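Local structure of isomaltodextranase (Arthrobacter globiformis, 5AWO) at residues Y124-W129 and L169-V174; G178-V183 and L230-E235. The protein hydrolyses (1->6)-alpha-D-glucosidic linkages in polysaccharides, removing successive isomaltose units from the non-reducing ends of the chains. All coordinates share one frame; numbering follows the deposited sequence.

Contact 1: Y124-W129 and L169-V174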
loop_
_atom_site.group_PDB
_atom_site.type_symbol
_atom_site.label_atom_id
_atom_site.label_comp_id
_atom_site.label_asym_id
_atom_site.label_seq_id
_atom_site.Cartn_x
_atom_site.Cartn_y
_atom_site.Cartn_z
ATOM N N TYR A 124 1.228 -15.886 -6.776
ATOM C CA TYR A 124 2.617 -15.549 -6.422
ATOM C C TYR A 124 3.531 -16.015 -7.550
ATOM O O TYR A 124 3.637 -17.205 -7.830
ATOM C CB TYR A 124 2.966 -16.239 -5.121
ATOM C CG TYR A 124 4.400 -16.158 -4.641
ATOM C CD1 TYR A 124 5.411 -16.935 -5.198
ATOM C CD2 TYR A 124 4.741 -15.359 -3.550
ATOM C CE1 TYR A 124 6.716 -16.885 -4.739
ATOM C CE2 TYR A 124 6.040 -15.350 -3.072
ATOM C CZ TYR A 124 7.013 -16.108 -3.663
ATOM O OH TYR A 124 8.325 -16.085 -3.198
ATOM N N TYR A 125 4.115 -15.075 -8.264
ATOM C CA TYR A 125 5.205 -15.401 -9.181
ATOM C C TYR A 125 5.974 -14.151 -9.540
ATOM O O TYR A 125 5.449 -13.059 -9.525
ATOM C CB TYR A 125 4.709 -16.110 -10.473
ATOM C CG TYR A 125 5.732 -17.107 -10.972
ATOM C CD1 TYR A 125 5.901 -18.333 -10.333
ATOM C CD2 TYR A 125 6.521 -16.839 -12.102
ATOM C CE1 TYR A 125 6.862 -19.239 -10.741
ATOM C CE2 TYR A 125 7.494 -17.734 -12.506
ATOM C CZ TYR A 125 7.649 -18.941 -11.844
ATOM O OH TYR A 125 8.617 -19.821 -12.275
ATOM N N ASN A 126 7.240 -14.358 -9.892
ATOM C CA ASN A 126 8.100 -13.279 -10.346
ATOM C C ASN A 126 8.358 -13.528 -11.826
ATOM O O ASN A 126 8.954 -14.536 -12.174
ATOM C CB ASN A 126 9.404 -13.248 -9.538
ATOM C CG ASN A 126 10.265 -12.052 -9.875
ATOM O OD1 ASN A 126 10.295 -11.619 -11.046
ATOM N ND2 ASN A 126 10.964 -11.483 -8.883
ATOM N N PRO A 127 7.905 -12.607 -12.696
ATOM C CA PRO A 127 8.012 -12.876 -14.143
ATOM C C PRO A 127 9.414 -12.717 -14.702
ATOM O O PRO A 127 9.595 -12.886 -15.928
ATOM C CB PRO A 127 7.053 -11.884 -14.741
ATOM C CG PRO A 127 7.122 -10.715 -13.800
ATOM C CD PRO A 127 7.263 -11.318 -12.434
ATOM N N LEU A 128 10.403 -12.432 -13.851
ATOM C CA LEU A 128 11.798 -12.534 -14.241
ATOM C C LEU A 128 12.417 -13.889 -13.927
ATOM O O LEU A 128 13.619 -14.099 -14.162
ATOM C CB LEU A 128 12.646 -11.387 -13.672
ATOM C CG LEU A 128 12.695 -10.262 -14.734
ATOM C CD1 LEU A 128 11.403 -9.490 -14.791
ATOM C CD2 LEU A 128 13.835 -9.314 -14.452
ATOM N N TRP A 129 11.630 -14.813 -13.389
ATOM C CA TRP A 129 12.063 -16.182 -13.235
ATOM C C TRP A 129 11.862 -16.895 -14.560
ATOM O O TRP A 129 10.792 -16.750 -15.192
ATOM C CB TRP A 129 11.319 -16.940 -12.123
ATOM C CG TRP A 129 11.777 -16.611 -10.728
ATOM C CD1 TRP A 129 13.026 -16.277 -10.337
ATOM C CD2 TRP A 129 10.969 -16.603 -9.557
ATOM N NE1 TRP A 129 13.048 -16.049 -8.962
ATOM C CE2 TRP A 129 11.792 -16.235 -8.473
ATOM C CE3 TRP A 129 9.623 -16.885 -9.314
ATOM C CZ2 TRP A 129 11.312 -16.143 -7.166
ATOM C CZ3 TRP A 129 9.136 -16.757 -8.023
ATOM C CH2 TRP A 129 9.983 -16.388 -6.959
ATOM N N LEU A 169 15.627 -22.199 -11.050
ATOM C CA LEU A 169 15.082 -21.014 -11.680
ATOM C C LEU A 169 16.221 -20.107 -12.083
ATOM O O LEU A 169 17.114 -19.815 -11.266
ATOM C CB LEU A 169 14.182 -20.234 -10.688
ATOM C CG LEU A 169 12.952 -20.963 -10.142
ATOM C CD1 LEU A 169 12.303 -20.219 -8.983
ATOM C CD2 LEU A 169 11.947 -21.194 -11.244
ATOM N N TYR A 170 16.258 -19.679 -13.345
ATOM C CA TYR A 170 17.163 -18.633 -13.741
ATOM C C TYR A 170 16.582 -17.273 -13.448
ATOM O O TYR A 170 15.353 -17.107 -13.477
ATOM C CB TYR A 170 17.430 -18.678 -15.256
ATOM C CG TYR A 170 18.281 -19.817 -15.730
ATOM C CD1 TYR A 170 17.720 -21.032 -16.103
ATOM C CD2 TYR A 170 19.661 -19.679 -15.823
ATOM C CE1 TYR A 170 18.519 -22.089 -16.537
ATOM C CE2 TYR A 170 20.459 -20.731 -16.259
ATOM C CZ TYR A 170 19.875 -21.922 -16.618
ATOM O OH TYR A 170 20.666 -22.975 -17.055
ATOM N N TRP A 171 17.430 -16.279 -13.234
ATOM C CA TRP A 171 17.006 -14.911 -13.389
ATOM C C TRP A 171 17.141 -14.527 -14.865
ATOM O O TRP A 171 18.163 -14.784 -15.498
ATOM C CB TRP A 171 17.856 -13.954 -12.561
ATOM C CG TRP A 171 17.543 -13.904 -11.091
ATOM C CD1 TRP A 171 18.427 -14.098 -10.063
ATOM C CD2 TRP A 171 16.293 -13.553 -10.480
ATOM N NE1 TRP A 171 17.802 -13.934 -8.870
ATOM C CE2 TRP A 171 16.494 -13.589 -9.085
ATOM C CE3 TRP A 171 15.032 -13.215 -10.968
ATOM C CZ2 TRP A 171 15.473 -13.295 -8.166
ATOM C CZ3 TRP A 171 14.014 -12.920 -10.058
ATOM C CH2 TRP A 171 14.235 -12.975 -8.669
ATOM N N LEU A 172 16.097 -13.920 -15.399
ATOM C CA LEU A 172 16.086 -13.399 -16.761
ATOM C C LEU A 172 17.159 -12.374 -16.976
ATOM O O LEU A 172 17.400 -11.557 -16.119
ATOM C CB LEU A 172 14.714 -12.761 -17.018
ATOM C CG LEU A 172 14.558 -11.964 -18.321
ATOM C CD1 LEU A 172 14.592 -12.936 -19.466
ATOM C CD2 LEU A 172 13.266 -11.167 -18.299
ATOM N N ASP A 173 17.806 -12.419 -18.145
ATOM C CA ASP A 173 18.692 -11.351 -18.581
ATOM C C ASP A 173 17.907 -10.358 -19.425
ATOM O O ASP A 173 17.606 -10.607 -20.600
ATOM C CB ASP A 173 19.865 -11.905 -19.377
ATOM C CG ASP A 173 20.828 -10.820 -19.811
ATOM O OD1 ASP A 173 20.612 -9.619 -19.558
ATOM O OD2 ASP A 173 21.836 -11.210 -20.435
ATOM N N VAL A 174 17.550 -9.230 -18.821
ATOM C CA VAL A 174 16.718 -8.224 -19.488
ATOM C C VAL A 174 17.394 -7.535 -20.677
ATOM O O VAL A 174 16.725 -6.805 -21.425
ATOM C CB VAL A 174 16.134 -7.164 -18.510
ATOM C CG1 VAL A 174 15.320 -7.836 -17.421
ATOM C CG2 VAL A 174 17.224 -6.283 -17.918
#
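The carbonyl oxygen L128 O is gripped twice: L172 N donates a hydrogen bond at 2.8 Å, in the carbonyl plane and close to the C=O line (C=O...N 160°), and W171 CA adds a CA-H...O contact. A second such contact joins W129 CA to Y170 O, on the edge of the W129 indole. Together they zip up a short antiparallel pairing in which W129 and W171 form a non-hydrogen-bonded pair, so both indoles leave the same face and lie side by side. They form an offset stack, the five-membered ring of W129 against the six-membered ring of W171 with centroids 4.4 Å apart and planes tilted by 29°; W129 NE1 sits 3.3 Å above the W171 plane, displaced toward the rim. Over one face of W129 comes L169 CD1, a CH-pi contact 3.9 Å from the centroid of the five-membered ring, and on the opposite face N126 CB is offset toward the rim. W129 CE3 rests 3.7 Å above the centre of the Y125 ring. L128 CG packs on L172 CD2, and L128 CD2 on V174 CG1. The loop carrying N126 and L128 follows strand 120-124 of the parallel (beta/alpha)8 barrel, at the strand's C-terminal end, the catalytic end of such barrels. W129 approaches D201, the probable nucleophile, to about 5 Å between side chains, and an acetate ion to about 4 Å. An alanine here would remove the ring that W171 stacks on and L169 CD1 covers, and would probably loosen the packing beside D201. N126 opens the type I turn and forms an Asx turn, OD1 accepting from L128 N (2.9 Å) on a lone pair, while ND2 passes the edge of W171 and donates to the backbone oxygen of D201.

Contact 2: G178-V183 and L230-E235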
loop_
_atom_site.group_PDB
_atom_site.type_symbol
_atom_site.label_atom_id
_atom_site.label_comp_id
_atom_site.label_asym_id
_atom_site.label_seq_id
_atom_site.Cartn_x
_atom_site.Cartn_y
_atom_site.Cartn_z
ATOM N N GLY A 178 14.053 -10.372 -26.848
ATOM C CA GLY A 178 12.880 -11.138 -26.444
ATOM C C GLY A 178 12.495 -10.963 -24.978
ATOM O O GLY A 178 11.414 -11.407 -24.589
ATOM N N ALA A 179 13.345 -10.314 -24.187
ATOM C CA ALA A 179 13.101 -10.221 -22.740
ATOM C C ALA A 179 11.809 -9.483 -22.427
ATOM O O ALA A 179 11.007 -9.954 -21.600
ATOM C CB ALA A 179 14.267 -9.557 -22.058
ATOM N N LYS A 180 11.589 -8.337 -23.049
ATOM C CA LYS A 180 10.368 -7.576 -22.765
ATOM C C LYS A 180 9.123 -8.386 -23.086
ATOM O O LYS A 180 8.158 -8.424 -22.311
ATOM C CB LYS A 180 10.351 -6.235 -23.509
ATOM C CG LYS A 180 9.148 -5.341 -23.195
ATOM C CD LYS A 180 9.249 -3.957 -23.855
ATOM C CE LYS A 180 8.055 -3.050 -23.568
ATOM N NZ LYS A 180 8.316 -1.666 -24.085
ATOM N N GLU A 181 9.108 -9.018 -24.255
ATOM C CA GLU A 181 7.964 -9.796 -24.668
ATOM C C GLU A 181 7.715 -10.948 -23.690
ATOM O O GLU A 181 6.582 -11.284 -23.400
ATOM C CB GLU A 181 8.178 -10.342 -26.101
ATOM C CG GLU A 181 8.157 -9.270 -27.197
ATOM C CD GLU A 181 9.506 -8.709 -27.556
ATOM O OE1 GLU A 181 10.471 -8.771 -26.752
ATOM O OE2 GLU A 181 9.618 -8.144 -28.707
ATOM N N TYR A 182 8.788 -11.566 -23.219
ATOM C CA TYR A 182 8.662 -12.660 -22.233
ATOM C C TYR A 182 8.044 -12.140 -20.930
ATOM O O TYR A 182 7.040 -12.681 -20.472
ATOM C CB TYR A 182 10.019 -13.287 -21.963
ATOM C CG TYR A 182 9.963 -14.311 -20.868
ATOM C CD1 TYR A 182 9.661 -15.639 -21.132
ATOM C CD2 TYR A 182 10.222 -13.953 -19.552
ATOM C CE1 TYR A 182 9.629 -16.594 -20.118
ATOM C CE2 TYR A 182 10.191 -14.901 -18.527
ATOM C CZ TYR A 182 9.877 -16.207 -18.818
ATOM O OH TYR A 182 9.879 -17.187 -17.823
ATOM N N VAL A 183 8.609 -11.074 -20.380
ATOM C CA VAL A 183 8.130 -10.537 -19.094
ATOM C C VAL A 183 6.686 -10.059 -19.210
ATOM O O VAL A 183 5.806 -10.404 -18.385
ATOM C CB VAL A 183 9.041 -9.415 -18.573
ATOM C CG1 VAL A 183 8.459 -8.728 -17.343
ATOM C CG2 VAL A 183 10.425 -9.954 -18.253
ATOM N N LEU A 230 10.797 -3.496 -13.716
ATOM C CA LEU A 230 9.591 -2.981 -13.057
ATOM C C LEU A 230 8.690 -2.204 -13.991
ATOM O O LEU A 230 7.471 -2.338 -13.917
ATOM C CB LEU A 230 9.925 -2.174 -11.819
ATOM C CG LEU A 230 10.497 -2.932 -10.622
ATOM C CD1 LEU A 230 10.768 -1.929 -9.508
ATOM C CD2 LEU A 230 9.605 -4.085 -10.165
ATOM N N SER A 231 9.295 -1.423 -14.909
ATOM C CA SER A 231 8.466 -0.653 -15.853
ATOM C C SER A 231 7.685 -1.566 -16.790
ATOM O O SER A 231 6.508 -1.347 -17.070
ATOM C CB SER A 231 9.273 0.382 -16.643
ATOM O OG SER A 231 10.171 -0.198 -17.588
ATOM N N TRP A 232 8.316 -2.663 -17.199
ATOM C CA TRP A 232 7.632 -3.613 -18.059
ATOM C C TRP A 232 6.436 -4.264 -17.365
ATOM O O TRP A 232 5.363 -4.461 -17.937
ATOM C CB TRP A 232 8.595 -4.719 -18.481
ATOM C CG TRP A 232 9.693 -4.309 -19.419
ATOM C CD1 TRP A 232 9.788 -3.152 -20.139
ATOM C CD2 TRP A 232 10.858 -5.075 -19.734
ATOM N NE1 TRP A 232 10.936 -3.170 -20.905
ATOM C CE2 TRP A 232 11.603 -4.343 -20.672
ATOM C CE3 TRP A 232 11.317 -6.325 -19.341
ATOM C CZ2 TRP A 232 12.803 -4.822 -21.203
ATOM C CZ3 TRP A 232 12.525 -6.794 -19.859
ATOM C CH2 TRP A 232 13.236 -6.043 -20.783
ATOM N N ILE A 233 6.654 -4.650 -16.107
ATOM C CA ILE A 233 5.611 -5.299 -15.291
ATOM C C ILE A 233 4.394 -4.363 -15.082
ATOM O O ILE A 233 3.251 -4.761 -15.263
ATOM C CB ILE A 233 6.215 -5.751 -13.938
ATOM C CG1 ILE A 233 7.246 -6.875 -14.147
ATOM C CG2 ILE A 233 5.142 -6.185 -12.965
ATOM C CD1 ILE A 233 8.152 -7.143 -12.946
ATOM N N ASN A 234 4.701 -3.122 -14.722
ATOM C CA ASN A 234 3.687 -2.085 -14.537
ATOM C C ASN A 234 2.836 -1.940 -15.800
ATOM O O ASN A 234 1.626 -2.062 -15.761
ATOM C CB ASN A 234 4.417 -0.784 -14.185
ATOM C CG ASN A 234 3.532 0.432 -14.107
ATOM O OD1 ASN A 234 2.313 0.369 -14.119
ATOM N ND2 ASN A 234 4.199 1.575 -14.041
ATOM N N GLU A 235 3.497 -1.722 -16.933
ATOM C CA GLU A 235 2.766 -1.561 -18.175
ATOM C C GLU A 235 1.880 -2.770 -18.500
ATOM O O GLU A 235 0.725 -2.630 -18.906
ATOM C CB GLU A 235 3.749 -1.293 -19.319
ATOM C CG GLU A 235 3.064 -1.115 -20.675
ATOM C CD GLU A 235 4.029 -0.811 -21.815
ATOM O OE1 GLU A 235 5.048 -1.508 -21.949
ATOM O OE2 GLU A 235 3.763 0.135 -22.594
HETATM O O HOH W 1 5.852 -0.615 -24.566
HETATM O O HOH W 2 7.872 -0.624 -21.577
HETATM O O HOH W 3 10.626 -0.926 -22.693
#
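K180 lays its aliphatic chain across one face of the W232 indole. With CG anti to the backbone N (chi1 -176°) and the chain extended beyond it, CB, CG and CD run obliquely over the ring, from the side of its six-membered ring to the indole nitrogen. CG makes the CH-pi contact, 3.6 Å from the centroid of the five-membered ring and 9° off its normal, and CD lies 3.5 Å from NE1. The buried tryptophan, whose CG is anti to the carbonyl carbon, leans against helix 179-192 and contributes the largest share of the interface. At its edge V183 CG2 meets CE3 near the ring plane, and A179 CB reaches CH2. Farther along, V183 CG1 packs on I233 CG1 at 3.9 Å. These are two outer helices of the (beta/alpha)8 barrel, 179-192 and 223-237, running in roughly the same direction; their segments cross at -45° with axes 9.8 Å apart. The solvent-exposed end, at K180 and E235, is polar. K180 NZ and E235 OE1 form a salt bridge, but a long one at 3.9 Å, bridged by two waters that each accept from NZ and donate to OE1. A third water, lying in the plane of the indole at its edge, accepts from both W232 NE1 (2.9 Å) and K180 NZ, so the ring N-H is satisfied although methylenes cover one face of the ring. E235 OE1 also takes a hydrogen bond from Q184 NE2, which donates to W232 O as well. Three waters accept from the lysine nitrogen and OE1 accepts from two waters and an amide, which is consistent with a charged ammonium and carboxylate held apart by bridging waters, so that direct pairing is probably weak, while the hydrocarbon part of K180 shields the tryptophan.

In the fold
The two contacts lie about 11 Å apart, centre to centre, on the same side of the chain's centre, and follow one another along the chain: contact 1 closes before contact 2 opens, and strand 169-172 is followed, after a short loop, by helix 179-192. They touch through that helix. V183, which faces W232 in contact 2, also packs on L128 and on L172, where the methyl carbons L172 CD2 and V183 CG2 are only 3.1 Å apart, and Y182 OH probably hydrogen-bonds W129 O. P127 and V174 reach I233 and W232 of helix 223-237. The loop of contact 1, next to the probable nucleophile, is thus backed by the helical layer that contact 2 joins.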